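Local coordinates for protein lipid transferase CIDEC (PDB 4IKG) that transfers triacylglycerol between lipid droplets in white adipose tissue, promoting their fusion into one large droplet, and is represented by its homodimerising CIDE-N domain, at residues A5-V10 / G20-S25; D28-V33 / D41-L46; V47-G52 / D67-V72. All coordinates share one frame; numbering follows the deposited sequence. Where two conformers were deposited one is given.

Contact 1 of 3, residues A5-V10 / G20-S25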
loop_
_atom_site.group_PDB
_atom_site.type_symbol
_atom_site.label_atom_id
_atom_site.label_comp_id
_atom_site.label_asym_id
_atom_site.label_seq_id
_atom_site.Cartn_x
_atom_site.Cartn_y
_atom_site.Cartn_z
ATOM N N ALA A 5 11.309 -11.153 1.935
ATOM C CA ALA A 5 10.690 -9.906 1.489
ATOM C C ALA A 5 9.725 -10.097 0.317
ATOM O O ALA A 5 9.613 -11.192 -0.239
ATOM C CB ALA A 5 11.758 -8.881 1.140
ATOM N N ARG A 6 9.027 -9.024 -0.045
ATOM C CA ARG A 6 8.030 -9.069 -1.111
ATOM C C ARG A 6 7.950 -7.727 -1.832
ATOM O O ARG A 6 7.831 -6.681 -1.191
ATOM C CB ARG A 6 6.661 -9.433 -0.534
ATOM C CG ARG A 6 5.540 -9.521 -1.557
ATOM C CD ARG A 6 4.349 -8.679 -1.130
ATOM N NE ARG A 6 3.091 -9.198 -1.658
ATOM C CZ ARG A 6 2.621 -8.933 -2.872
ATOM N NH1 ARG A 6 1.466 -9.452 -3.264
ATOM N NH2 ARG A 6 3.306 -8.153 -3.697
ATOM N N PRO A 7 8.015 -7.751 -3.173
ATOM C CA PRO A 7 7.934 -6.527 -3.977
ATOM C C PRO A 7 6.526 -5.936 -3.971
ATOM O O PRO A 7 5.546 -6.672 -4.103
ATOM C CB PRO A 7 8.298 -7.011 -5.382
ATOM C CG PRO A 7 7.905 -8.448 -5.395
ATOM C CD PRO A 7 8.188 -8.952 -4.009
ATOM N N CYS A 8 6.434 -4.620 -3.814
ATOM C CA CYS A 8 5.143 -3.945 -3.758
ATOM C C CYS A 8 5.154 -2.666 -4.589
ATOM O O CYS A 8 6.060 -1.845 -4.463
ATOM C CB CYS A 8 4.775 -3.616 -2.308
ATOM S SG CYS A 8 4.706 -5.039 -1.194
ATOM N N ARG A 9 4.149 -2.500 -5.441
ATOM C CA ARG A 9 4.018 -1.272 -6.218
ATOM C C ARG A 9 2.974 -0.372 -5.568
ATOM O O ARG A 9 1.771 -0.622 -5.676
ATOM C CB ARG A 9 3.640 -1.583 -7.667
ATOM C CG ARG A 9 4.575 -2.580 -8.340
ATOM C CD ARG A 9 4.210 -2.800 -9.801
ATOM N NE ARG A 9 5.001 -3.872 -10.403
ATOM C CZ ARG A 9 4.940 -4.221 -11.683
ATOM N NH1 ARG A 9 4.125 -3.581 -12.510
ATOM N NH2 ARG A 9 5.697 -5.211 -12.140
ATOM N N VAL A 10 3.437 0.670 -4.884
ATOM C CA VAL A 10 2.546 1.530 -4.109
ATOM C C VAL A 10 2.320 2.886 -4.780
ATOM O O VAL A 10 3.274 3.593 -5.110
ATOM C CB VAL A 10 3.080 1.739 -2.679
ATOM C CG1 VAL A 10 2.104 2.565 -1.857
ATOM C CG2 VAL A 10 3.335 0.395 -2.014
ATOM N N GLY A 20 8.338 1.465 -5.944
ATOM C CA GLY A 20 8.582 0.075 -5.606
ATOM C C GLY A 20 9.178 -0.063 -4.219
ATOM O O GLY A 20 10.197 0.557 -3.904
ATOM N N ILE A 21 8.534 -0.871 -3.384
ATOM C CA ILE A 21 8.960 -1.051 -2.006
ATOM C C ILE A 21 9.011 -2.526 -1.638
ATOM O O ILE A 21 8.034 -3.254 -1.813
ATOM C CB ILE A 21 8.002 -0.342 -1.030
ATOM C CG1 ILE A 21 7.893 1.148 -1.366
ATOM C CG2 ILE A 21 8.468 -0.537 0.405
ATOM C CD1 ILE A 21 6.835 1.881 -0.575
ATOM N N MET A 22 10.155 -2.968 -1.131
ATOM C CA MET A 22 10.258 -4.317 -0.599
ATOM C C MET A 22 9.615 -4.359 0.783
ATOM O O MET A 22 9.961 -3.566 1.660
ATOM C CB MET A 22 11.719 -4.762 -0.531
ATOM C CG MET A 22 12.388 -4.858 -1.892
ATOM S SD MET A 22 11.465 -5.908 -3.036
ATOM C CE MET A 22 11.538 -7.486 -2.185
ATOM N N ALA A 23 8.671 -5.277 0.971
ATOM C CA ALA A 23 7.965 -5.398 2.245
ATOM C C ALA A 23 7.983 -6.820 2.801
ATOM O O ALA A 23 7.630 -7.771 2.104
ATOM C CB ALA A 23 6.532 -4.913 2.097
ATOM N N HIS A 24 8.402 -6.978 4.051
ATOM C CA HIS A 24 8.404 -8.298 4.679
ATOM C C HIS A 24 6.993 -8.747 5.030
ATOM O O HIS A 24 6.674 -9.934 4.965
ATOM C CB HIS A 24 9.269 -8.307 5.937
ATOM C CG HIS A 24 10.664 -8.793 5.711
ATOM N ND1 HIS A 24 11.724 -7.938 5.501
ATOM C CD2 HIS A 24 11.178 -10.046 5.669
ATOM C CE1 HIS A 24 12.830 -8.642 5.339
ATOM N NE2 HIS A 24 12.524 -9.926 5.437
ATOM N N SER A 25 6.157 -7.798 5.431
ATOM C CA SER A 25 4.732 -8.081 5.633
ATOM C C SER A 25 3.913 -6.790 5.558
ATOM O O SER A 25 4.470 -5.706 5.366
ATOM C CB SER A 25 4.452 -8.849 6.935
ATOM O OG SER A 25 5.058 -8.254 8.060
#
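Cys8 and Ile21 pair within the antiparallel beta hairpin made by strands 7-11 and 18-22, the first hairpin of this ubiquitin-like CIDE-N domain. The short strand axes approach to 4.6 Å and their directions differ by 144°, antiparallel with a marked twist. Ile21 N donates to Cys8 O (2.9 Å) and nearly straight, whereas the return bond from Cys8 N to Ile21 O is bent and weak. Ala23 N also donates to Arg6 O at 2.7 Å, nearly straight, carrying the pairing past Pro7-Met22, a non-hydrogen-bonded pair.

On the Pro7 face, Met22 curls back over its partner strand: chi2 and chi3 are -54° and -62°, and the fold sets CE 3.6 Å from Ala5 CB, while SD lies against Pro7 CA at 3.7 Å. On the other face, Cys8 SG meets Ala23 CB (3.8 Å), and Val10 CG2 grazes Ile21 CD1 obliquely at 4.1 Å. Arg6 bends away, and its NH2 donates to Pro7 O with the acceptor in the guanidinium plane.

That second face is the inward one. Helix 26-36 covers it through Leu29, Val33 and Ile36, Phe61 of helix 58-63 lies on Cys8 and Ala23, and strand 69-73 runs along the far side of strand 7-11.

Contact 2 of 3, residues D28-V33 / D41-L46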
loop_
_atom_site.group_PDB
_atom_site.type_symbol
_atom_site.label_atom_id
_atom_site.label_comp_id
_atom_site.label_asym_id
_atom_site.label_seq_id
_atom_site.Cartn_x
_atom_site.Cartn_y
_atom_site.Cartn_z
ATOM N N ASP A 28 4.835 -4.051 8.144
ATOM C CA ASP A 28 6.128 -3.485 7.817
ATOM C C ASP A 28 6.024 -2.513 6.653
ATOM O O ASP A 28 6.628 -1.439 6.667
ATOM C CB ASP A 28 7.070 -4.622 7.450
ATOM C CG ASP A 28 6.781 -5.891 8.245
ATOM O OD1 ASP A 28 5.592 -6.150 8.523
ATOM O OD2 ASP A 28 7.723 -6.627 8.613
ATOM N N LEU A 29 5.265 -2.909 5.636
ATOM C CA LEU A 29 5.010 -2.045 4.495
ATOM C C LEU A 29 4.379 -0.757 4.982
ATOM O O LEU A 29 4.840 0.335 4.654
ATOM C CB LEU A 29 4.076 -2.727 3.498
ATOM C CG LEU A 29 3.722 -1.878 2.278
ATOM C CD1 LEU A 29 4.986 -1.484 1.531
ATOM C CD2 LEU A 29 2.761 -2.617 1.360
ATOM N N LEU A 30 3.321 -0.891 5.774
ATOM C CA LEU A 30 2.640 0.276 6.319
ATOM C C LEU A 30 3.568 1.150 7.169
ATOM O O LEU A 30 3.381 2.364 7.254
ATOM C CB LEU A 30 1.377 -0.131 7.088
ATOM C CG LEU A 30 0.072 0.017 6.295
ATOM C CD1 LEU A 30 -0.018 1.417 5.715
ATOM C CD2 LEU A 30 -0.049 -1.027 5.193
ATOM N N ASN A 31 4.572 0.529 7.781
ATOM C CA ASN A 31 5.612 1.272 8.487
ATOM C C ASN A 31 6.495 2.068 7.519
ATOM O O ASN A 31 6.798 3.237 7.759
ATOM C CB ASN A 31 6.471 0.336 9.353
ATOM C CG ASN A 31 5.729 -0.181 10.581
ATOM O OD1 ASN A 31 4.787 0.447 11.065
ATOM N ND2 ASN A 31 6.162 -1.329 11.090
ATOM N N LYS A 32 6.865 1.434 6.409
ATOM C CA LYS A 32 7.830 1.991 5.457
ATOM C C LYS A 32 7.277 3.106 4.568
ATOM O O LYS A 32 7.925 4.138 4.371
ATOM C CB LYS A 32 8.402 0.877 4.573
ATOM C CG LYS A 32 9.905 0.720 4.683
ATOM C CD LYS A 32 10.282 -0.672 5.149
ATOM C CE LYS A 32 10.932 -1.462 4.033
ATOM N NZ LYS A 32 11.332 -2.815 4.495
ATOM N N VAL A 33 6.079 2.881 4.034
ATOM C CA VAL A 33 5.476 3.757 3.026
ATOM C C VAL A 33 5.353 5.233 3.446
ATOM O O VAL A 33 5.427 6.126 2.604
ATOM C CB VAL A 33 4.114 3.189 2.513
ATOM C CG1 VAL A 33 3.164 2.909 3.676
ATOM C CG2 VAL A 33 3.481 4.117 1.477
ATOM N N ASP A 41 1.356 12.034 7.510
ATOM C CA ASP A 41 0.986 11.167 8.622
ATOM C C ASP A 41 0.882 9.719 8.158
ATOM O O ASP A 41 0.595 9.452 6.992
ATOM C CB ASP A 41 -0.311 11.640 9.286
ATOM C CG ASP A 41 -1.364 12.064 8.281
ATOM O OD1 ASP A 41 -0.996 12.391 7.133
ATOM O OD2 ASP A 41 -2.558 12.082 8.645
ATOM N N LYS A 42 1.131 8.790 9.077
ATOM C CA LYS A 42 1.182 7.371 8.739
ATOM C C LYS A 42 -0.154 6.851 8.219
ATOM O O LYS A 42 -1.199 7.089 8.827
ATOM C CB LYS A 42 1.649 6.548 9.943
ATOM C CG LYS A 42 1.737 5.055 9.675
ATOM C CD LYS A 42 2.855 4.404 10.475
ATOM C CE LYS A 42 2.631 4.542 11.971
ATOM N NZ LYS A 42 3.732 3.910 12.751
ATOM N N PRO A 43 -0.122 6.149 7.075
ATOM C CA PRO A 43 -1.329 5.569 6.477
ATOM C C PRO A 43 -1.949 4.529 7.404
ATOM O O PRO A 43 -1.229 3.902 8.181
ATOM C CB PRO A 43 -0.805 4.892 5.206
ATOM C CG PRO A 43 0.512 5.533 4.931
ATOM C CD PRO A 43 1.079 5.884 6.265
ATOM N N PHE A 44 -3.263 4.348 7.319
ATOM C CA PHE A 44 -3.969 3.446 8.224
ATOM C C PHE A 44 -4.448 2.175 7.529
ATOM O O PHE A 44 -4.657 1.146 8.176
ATOM C CB PHE A 44 -5.153 4.167 8.877
ATOM C CG PHE A 44 -5.863 3.353 9.925
ATOM C CD1 PHE A 44 -7.173 2.944 9.737
ATOM C CD2 PHE A 44 -5.216 2.992 11.095
ATOM C CE1 PHE A 44 -7.827 2.195 10.701
ATOM C CE2 PHE A 44 -5.866 2.242 12.061
ATOM C CZ PHE A 44 -7.172 1.843 11.863
ATOM N N SER A 45 -4.618 2.242 6.212
ATOM C CA SER A 45 -5.142 1.103 5.468
ATOM C C SER A 45 -4.442 0.914 4.126
ATOM O O SER A 45 -4.128 1.886 3.435
ATOM C CB SER A 45 -6.650 1.261 5.252
ATOM O OG SER A 45 -7.197 0.130 4.597
ATOM N N LEU A 46 -4.193 -0.342 3.768
ATOM C CA LEU A 46 -3.652 -0.657 2.453
ATOM C C LEU A 46 -4.784 -1.140 1.561
ATOM O O LEU A 46 -5.578 -1.996 1.959
ATOM C CB LEU A 46 -2.570 -1.730 2.547
ATOM C CG LEU A 46 -1.903 -2.056 1.209
ATOM C CD1 LEU A 46 -1.233 -0.815 0.637
ATOM C CD2 LEU A 46 -0.904 -3.191 1.349
#
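Leu30 and Pro43 mark the nearest backbone approach, CA to CA 6.6 Å, with segment 28-33 of helix 26-36 set against an extended chain that becomes a strand at Ser45; no hydrogen bond joins them. The contact is therefore carried by side chains. Leu30 forks over two partners: CD1 lies on Pro43 CB at 3.6 Å, the two side chains sliding past each other in opposite directions, and CD2 rests on Leu46 CB at 3.7 Å. Its chi1 of -99° departs from a staggered value, and this intermediate rotation places CG where both branches can touch.

The packing is that of a ubiquitin-like roll, in which the long helix lies across one face of the mixed sheet. Leu29 and Leu46 meet here through their CD2 atoms (3.7 Å), crossing at about a right angle, beside Phe61 and Phe70. Further along the helix, Val33 holds CG1 between its backbone N and carbonyl carbon, and this methyl meets Pro43 CG at 3.9 Å, with Val72 of strand 69-73 touching both residues.

Towards solvent the character changes. Lys42 lays its CD against Leu30 O at 3.8 Å, helping to bury a carbonyl oxygen that has no polar partner in the model. NZ ends alongside Asn31, 4.0 Å from OD1. Just past Pro43, Phe44 and Ser45 both face Leu73 in a classic beta bulge, as the chain enters strand 45-48.

Contact 3 of 3, residues V47-G52 / D67-V72; sequences VLEEDG and DTMFMV
Val47 and Met71 form an antiparallel hydrogen-bonded pair in the tight part of this contact, between strands 45-48 and 69-73. Val47 N donates to Met71 O at 2.9 Å; the reverse bond, Met71 N to Val47 O, is weak. The two side chains lie side by side, with Val47 CG1 3.7 Å from Met71 CB. Glu49 packs as closely, crossing Met69 obliquely with CG to CG 3.5 Å, and its N binds Met69 O at 3.1 Å. Between them, Leu48 and Phe70 form a non-hydrogen-bonded pair whose side chains diverge. The Leu48 side chain starts away from strand 69-73, yet its CD2 touches Thr68 CG2 (3.7 Å), a methyl that also lies over a face of the Phe70 ring, offset toward its rim.

The solvent side is looser. Met69 O also accepts from a water, which in turn takes a weak bond from Glu50 N. From there the chain turns away, closing with Gly52 N on Leu48 O. Glu49 sends OE1 into a salt bridge with Arg15, outside both segments.

With two donors on Met69 O, the strand pairing passes into hydration without stranding that carbonyl, and the Arg15 partnership would be expected to stabilise the charged form of Glu49.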
loop_
_atom_site.group_PDB
_atom_site.type_symbol
_atom_site.label_atom_id
_atom_site.label_comp_id
_atom_site.label_asym_id
_atom_site.label_seq_id
_atom_site.Cartn_x
_atom_site.Cartn_y
_atom_site.Cartn_z
ATOM N N VAL A 47 -4.863 -0.593 0.354
ATOM C CA VAL A 47 -5.981 -0.904 -0.525
ATOM C C VAL A 47 -5.498 -1.258 -1.931
ATOM O O VAL A 47 -4.367 -0.950 -2.295
ATOM C CB VAL A 47 -6.991 0.269 -0.553
ATOM C CG1 VAL A 47 -6.919 1.041 -1.870
ATOM C CG2 VAL A 47 -8.398 -0.236 -0.288
ATOM N N LEU A 48 -6.341 -1.928 -2.711
ATOM C CA LEU A 48 -6.010 -2.197 -4.107
ATOM C C LEU A 48 -6.332 -0.980 -4.979
ATOM O O LEU A 48 -7.415 -0.401 -4.871
ATOM C CB LEU A 48 -6.743 -3.441 -4.617
ATOM C CG LEU A 48 -6.307 -4.791 -4.041
ATOM C CD1 LEU A 48 -6.944 -5.938 -4.814
ATOM C CD2 LEU A 48 -4.792 -4.919 -4.045
ATOM N N GLU A 49 -5.386 -0.590 -5.832
ATOM C CA GLU A 49 -5.556 0.565 -6.719
ATOM C C GLU A 49 -6.613 0.294 -7.781
ATOM O O GLU A 49 -7.199 1.218 -8.344
ATOM C CB GLU A 49 -4.220 0.937 -7.384
ATOM C CG GLU A 49 -4.210 0.886 -8.920
ATOM C CD GLU A 49 -4.682 2.183 -9.566
ATOM O OE1 GLU A 49 -4.367 3.268 -9.034
ATOM O OE2 GLU A 49 -5.377 2.116 -10.602
ATOM N N GLU A 50 -6.859 -0.983 -8.046
ATOM C CA GLU A 50 -7.771 -1.371 -9.110
ATOM C C GLU A 50 -9.228 -1.071 -8.773
ATOM O O GLU A 50 -9.966 -0.549 -9.613
ATOM C CB GLU A 50 -7.605 -2.851 -9.455
ATOM C CG GLU A 50 -8.522 -3.320 -10.569
ATOM C CD GLU A 50 -8.327 -4.786 -10.894
ATOM O OE1 GLU A 50 -9.206 -5.373 -11.559
ATOM O OE2 GLU A 50 -7.292 -5.353 -10.485
ATOM N N ASP A 51 -9.641 -1.393 -7.550
ATOM C CA ASP A 51 -11.040 -1.235 -7.161
ATOM C C ASP A 51 -11.252 -0.870 -5.691
ATOM O O ASP A 51 -12.387 -0.859 -5.212
ATOM C CB ASP A 51 -11.824 -2.506 -7.501
ATOM C CG ASP A 51 -11.077 -3.769 -7.116
ATOM O OD1 ASP A 51 -10.368 -3.753 -6.087
ATOM O OD2 ASP A 51 -11.193 -4.775 -7.847
ATOM N N GLY A 52 -10.168 -0.571 -4.982
ATOM C CA GLY A 52 -10.266 -0.206 -3.579
ATOM C C GLY A 52 -10.550 -1.383 -2.663
ATOM O O GLY A 52 -11.162 -1.218 -1.607
ATOM N N ASP A 67 3.005 -8.022 -9.328
ATOM C CA ASP A 67 2.845 -6.786 -10.079
ATOM C C ASP A 67 1.609 -6.015 -9.623
ATOM O O ASP A 67 1.159 -5.092 -10.302
ATOM C CB ASP A 67 2.786 -7.072 -11.582
ATOM C CG ASP A 67 1.582 -7.910 -11.976
ATOM O OD1 ASP A 67 1.009 -8.597 -11.103
ATOM O OD2 ASP A 67 1.213 -7.885 -13.169
ATOM N N THR A 68 1.069 -6.397 -8.469
ATOM C CA THR A 68 -0.115 -5.740 -7.918
ATOM C C THR A 68 0.171 -4.292 -7.532
ATOM O O THR A 68 1.099 -4.017 -6.767
ATOM C CB THR A 68 -0.653 -6.485 -6.678
ATOM O OG1 THR A 68 -1.056 -7.810 -7.046
ATOM C CG2 THR A 68 -1.842 -5.744 -6.085
ATOM N N MET A 69 -0.627 -3.369 -8.064
ATOM C CA MET A 69 -0.487 -1.960 -7.718
ATOM C C MET A 69 -1.324 -1.630 -6.489
ATOM O O MET A 69 -2.550 -1.764 -6.505
ATOM C CB MET A 69 -0.901 -1.070 -8.891
ATOM C CG MET A 69 -0.722 0.420 -8.637
ATOM S SD MET A 69 1.002 0.899 -8.402
ATOM C CE MET A 69 1.683 0.471 -10.005
ATOM N N PHE A 70 -0.660 -1.205 -5.420
ATOM C CA PHE A 70 -1.358 -0.857 -4.190
ATOM C C PHE A 70 -1.710 0.622 -4.126
ATOM O O PHE A 70 -1.370 1.400 -5.020
ATOM C CB PHE A 70 -0.529 -1.239 -2.965
ATOM C CG PHE A 70 -0.322 -2.716 -2.812
ATOM C CD1 PHE A 70 -1.280 -3.504 -2.197
ATOM C CD2 PHE A 70 0.831 -3.318 -3.285
ATOM C CE1 PHE A 70 -1.090 -4.865 -2.056
ATOM C CE2 PHE A 70 1.024 -4.681 -3.145
ATOM C CZ PHE A 70 0.062 -5.453 -2.531
ATOM N N MET A 71 -2.401 0.994 -3.056
ATOM C CA MET A 71 -2.803 2.370 -2.821
ATOM C C MET A 71 -3.015 2.569 -1.327
ATOM O O MET A 71 -3.881 1.930 -0.720
ATOM C CB MET A 71 -4.078 2.697 -3.595
ATOM C CG MET A 71 -4.524 4.142 -3.464
ATOM S SD MET A 71 -5.311 4.744 -4.969
ATOM C CE MET A 71 -6.548 5.840 -4.276
ATOM N N VAL A 72 -2.219 3.415 -0.697
ATOM C CA VAL A 72 -2.344 3.571 0.737
ATOM C C VAL A 72 -3.419 4.544 1.039
ATOM O O VAL A 72 -3.548 5.563 0.381
ATOM C CB VAL A 72 -1.110 4.137 1.414
ATOM C CG1 VAL A 72 -0.056 3.092 1.588
ATOM C CG2 VAL A 72 -0.598 5.348 0.669
HETATM O O HOH W 1 -4.630 -3.018 -8.046
#

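Overall arrangement
All three contacts build one ubiquitin-like roll. Contacts 1 and 3 are antiparallel strand pairs lying on either side of the parallel 7-11/69-73 junction, contact 1 at the edge strand 18-22 and contact 3 including the central strand. Contact 2 differs in kind: it has no cross-segment hydrogen bonds and packs helix 26-36 through aliphatic side chains. It shares strand 45-48 with contact 3, and Leu46 and Val33 reach Phe70 and Val72 there; Leu29 likewise meets Ile21 and Ala23 of contact 1. Each contact is part core, part surface: Met22 lies on the exposed face of contact 1, Lys42 borders contact 2, and contact 3 ends in a bridging water.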